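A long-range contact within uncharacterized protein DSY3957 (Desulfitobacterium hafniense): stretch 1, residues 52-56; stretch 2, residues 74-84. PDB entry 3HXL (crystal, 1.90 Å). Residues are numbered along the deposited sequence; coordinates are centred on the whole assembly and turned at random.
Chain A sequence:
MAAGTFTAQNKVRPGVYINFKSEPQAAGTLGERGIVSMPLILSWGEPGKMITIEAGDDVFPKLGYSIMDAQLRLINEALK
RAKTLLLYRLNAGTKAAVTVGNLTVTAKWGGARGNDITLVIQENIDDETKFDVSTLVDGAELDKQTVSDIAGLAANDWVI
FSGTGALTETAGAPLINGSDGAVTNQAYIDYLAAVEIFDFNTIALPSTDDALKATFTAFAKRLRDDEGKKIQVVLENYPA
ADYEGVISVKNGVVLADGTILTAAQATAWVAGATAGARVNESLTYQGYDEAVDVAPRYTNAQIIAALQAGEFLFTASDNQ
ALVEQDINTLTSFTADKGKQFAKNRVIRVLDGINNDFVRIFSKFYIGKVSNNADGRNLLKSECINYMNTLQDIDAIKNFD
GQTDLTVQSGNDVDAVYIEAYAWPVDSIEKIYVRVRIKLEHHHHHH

Stretch 1 (52-56) TIEAG
Stretch 2 74-84: LINEALKRAKT

The contact joins the end of a β-strand, T52 to E54, to a segment that leaves a helix, turns, and enters a strand of its own at T84. E54 and T84 form an antiparallel, non-hydrogen-bonded pair with their CA atoms 4.6 Å apart; E54 has phi/psi of -91/147 and T84 of -140/137, both extended. In such a pair the backbones approach through CA-H groups: T84 CA lies 3.5 Å from I53 O, and E54 CA lies 3.5 Å from K83 O. The conventional hydrogen bond comes one residue along, where A55 N donates to K83 O at 3.0 Å with an N-H...O angle of 163°. A55 (-55/137) thus keeps its amide satisfied although it has left the strand.

The E54 and T84 side chains lie on the same face of the sheet, which allows a second bond. With chi angles of -54°, -56° and -46°, E54 curls so that its carboxylate comes nearer to the partner strand, and T84, in the m rotamer (-56°), donates from OG1 to E54 OE1 at 2.6 Å. A glutamate has the reach for this, and threonine supplies a hydroxyl on a β-branched side chain well suited to a strand. A water donates both to E54 OE1 at 2.6 Å and to K83 O at 2.8 Å, so each oxygen accepts from the water as well as from a protein donor. Beside them, T52 CG2 packs 3.8 Å from T84 CG2.

The apolar part centres on I53, buried, with chi1 m and chi2 t. Its CG2 meets L79 CD1 at 3.8 Å, while its CD1 lies 4.4 Å from I75 CG2. I75 and L79, both m,t with CA-to-CB directed toward the strand, are four residues apart, about one helical turn; L79 N donates to I75 O at 3.2 Å. L79 is the first residue to leave helical angles (-87/9). Its CD2 lies 4.2 Å from A55 CB, whose small methyl also sits 3.8 Å from A82 O.

The charged side chains of K80 and K83 find their partners away from the first stretch. K80 points away, extended beyond chi1 (-85°), and its NZ forms a salt bridge with E77 OE1 at 2.8 Å. K83 also points away; its m,m,t,m side chain folds back to donate from NZ to R81 O at 2.9 Å. G56 closes the first stretch at phi/psi 91/-16, where a CB would jam against the preceding carbonyl oxygen. Together the stretches bury 346 Å².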

# COMPACT_ATOMS: atom_id res chain seq x y z
N THR A 52 0.14 9.95 1.70
CA THR A 52 -1.01 9.35 1.06
C THR A 52 -1.08 9.82 -0.38
O THR A 52 -1.07 11.02 -0.65
CB THR A 52 -2.30 9.72 1.80
OG1 THR A 52 -2.24 9.20 3.14
CG2 THR A 52 -3.51 9.12 1.09
N ILE A 53 -1.13 8.87 -1.31
CA ILE A 53 -1.20 9.19 -2.72
C ILE A 53 -2.36 8.43 -3.35
O ILE A 53 -2.44 7.21 -3.26
CB ILE A 53 0.09 8.79 -3.45
CG1 ILE A 53 1.28 9.51 -2.80
CG2 ILE A 53 -0.01 9.13 -4.94
CD1 ILE A 53 2.62 9.14 -3.38
N GLU A 54 -3.28 9.17 -3.96
CA GLU A 54 -4.42 8.55 -4.62
C GLU A 54 -4.00 8.30 -6.06
O GLU A 54 -3.22 9.06 -6.63
CB GLU A 54 -5.64 9.48 -4.59
CG GLU A 54 -6.06 10.00 -3.21
CD GLU A 54 -6.32 8.90 -2.20
OE1 GLU A 54 -7.01 7.91 -2.55
OE2 GLU A 54 -5.85 9.02 -1.05
N ALA A 55 -4.50 7.22 -6.66
CA ALA A 55 -4.16 6.92 -8.04
C ALA A 55 -4.49 8.15 -8.89
O ALA A 55 -5.53 8.77 -8.70
CB ALA A 55 -4.94 5.71 -8.53
N GLY A 56 -3.60 8.50 -9.81
CA GLY A 56 -3.83 9.65 -10.66
C GLY A 56 -3.27 10.95 -10.10
O GLY A 56 -3.13 11.92 -10.84
N LEU A 74 8.39 1.98 -8.42
CA LEU A 74 7.56 1.17 -7.52
C LEU A 74 6.24 1.82 -7.15
O LEU A 74 5.23 1.13 -6.96
CB LEU A 74 8.34 0.84 -6.24
CG LEU A 74 9.67 0.11 -6.46
CD1 LEU A 74 10.30 -0.24 -5.11
CD2 LEU A 74 9.44 -1.14 -7.28
N ILE A 75 6.23 3.15 -7.04
CA ILE A 75 5.01 3.86 -6.72
C ILE A 75 4.06 3.72 -7.91
O ILE A 75 2.87 3.49 -7.74
CB ILE A 75 5.33 5.35 -6.43
CG1 ILE A 75 6.15 5.44 -5.13
CG2 ILE A 75 4.05 6.16 -6.30
CD1 ILE A 75 6.66 6.82 -4.80
N ASN A 76 4.62 3.85 -9.11
CA ASN A 76 3.84 3.73 -10.33
C ASN A 76 3.21 2.33 -10.40
O ASN A 76 2.02 2.19 -10.64
CB ASN A 76 4.76 3.99 -11.54
CG ASN A 76 4.03 3.86 -12.88
OD1 ASN A 76 4.13 2.84 -13.57
ND2 ASN A 76 3.28 4.89 -13.24
N GLU A 77 4.01 1.29 -10.16
CA GLU A 77 3.52 -0.08 -10.21
C GLU A 77 2.44 -0.39 -9.17
O GLU A 77 1.45 -1.05 -9.49
CB GLU A 77 4.68 -1.07 -10.07
CG GLU A 77 5.74 -0.90 -11.16
CD GLU A 77 5.15 -0.95 -12.56
OE1 GLU A 77 4.70 -2.04 -12.98
OE2 GLU A 77 5.12 0.10 -13.24
N ALA A 78 2.63 0.06 -7.94
CA ALA A 78 1.67 -0.19 -6.88
C ALA A 78 0.32 0.44 -7.21
O ALA A 78 -0.73 -0.10 -6.86
CB ALA A 78 2.18 0.37 -5.56
N LEU A 79 0.35 1.60 -7.86
CA LEU A 79 -0.89 2.28 -8.18
C LEU A 79 -1.53 1.84 -9.50
O LEU A 79 -2.49 2.46 -9.95
CB LEU A 79 -0.67 3.80 -8.14
CG LEU A 79 -0.56 4.29 -6.68
CD1 LEU A 79 -0.07 5.72 -6.63
CD2 LEU A 79 -1.91 4.15 -6.00
N LYS A 80 -1.01 0.78 -10.11
CA LYS A 80 -1.62 0.29 -11.34
C LYS A 80 -2.96 -0.35 -10.99
O LYS A 80 -3.92 -0.24 -11.75
CB LYS A 80 -0.70 -0.73 -12.05
CG LYS A 80 0.34 -0.08 -12.95
CD LYS A 80 1.30 -1.08 -13.58
CE LYS A 80 2.19 -0.37 -14.61
NZ LYS A 80 3.21 -1.29 -15.22
N ARG A 81 -3.03 -1.00 -9.83
CA ARG A 81 -4.27 -1.65 -9.42
C ARG A 81 -4.87 -1.11 -8.11
O ARG A 81 -6.06 -1.28 -7.87
CB ARG A 81 -4.06 -3.16 -9.28
CG ARG A 81 -3.64 -3.89 -10.56
CD ARG A 81 -4.80 -4.00 -11.55
NE ARG A 81 -4.52 -4.91 -12.66
CZ ARG A 81 -5.04 -6.13 -12.78
NH1 ARG A 81 -5.87 -6.59 -11.85
NH2 ARG A 81 -4.75 -6.88 -13.83
N ALA A 82 -4.05 -0.48 -7.28
CA ALA A 82 -4.53 0.06 -6.01
C ALA A 82 -5.12 1.45 -6.21
O ALA A 82 -4.75 2.16 -7.14
CB ALA A 82 -3.39 0.12 -5.00
N LYS A 83 -6.03 1.84 -5.33
CA LYS A 83 -6.64 3.15 -5.43
C LYS A 83 -5.92 4.15 -4.53
O LYS A 83 -5.90 5.34 -4.81
CB LYS A 83 -8.12 3.06 -5.06
CG LYS A 83 -8.88 2.03 -5.90
CD LYS A 83 -8.79 2.36 -7.38
CE LYS A 83 -9.40 1.27 -8.24
NZ LYS A 83 -8.68 -0.03 -8.11
N THR A 84 -5.33 3.65 -3.46
CA THR A 84 -4.61 4.51 -2.53
C THR A 84 -3.32 3.85 -2.05
O THR A 84 -3.29 2.66 -1.73
CB THR A 84 -5.47 4.85 -1.30
OG1 THR A 84 -6.70 5.44 -1.72
CG2 THR A 84 -4.74 5.82 -0.39
O HOH W 1 -8.21 6.91 -4.59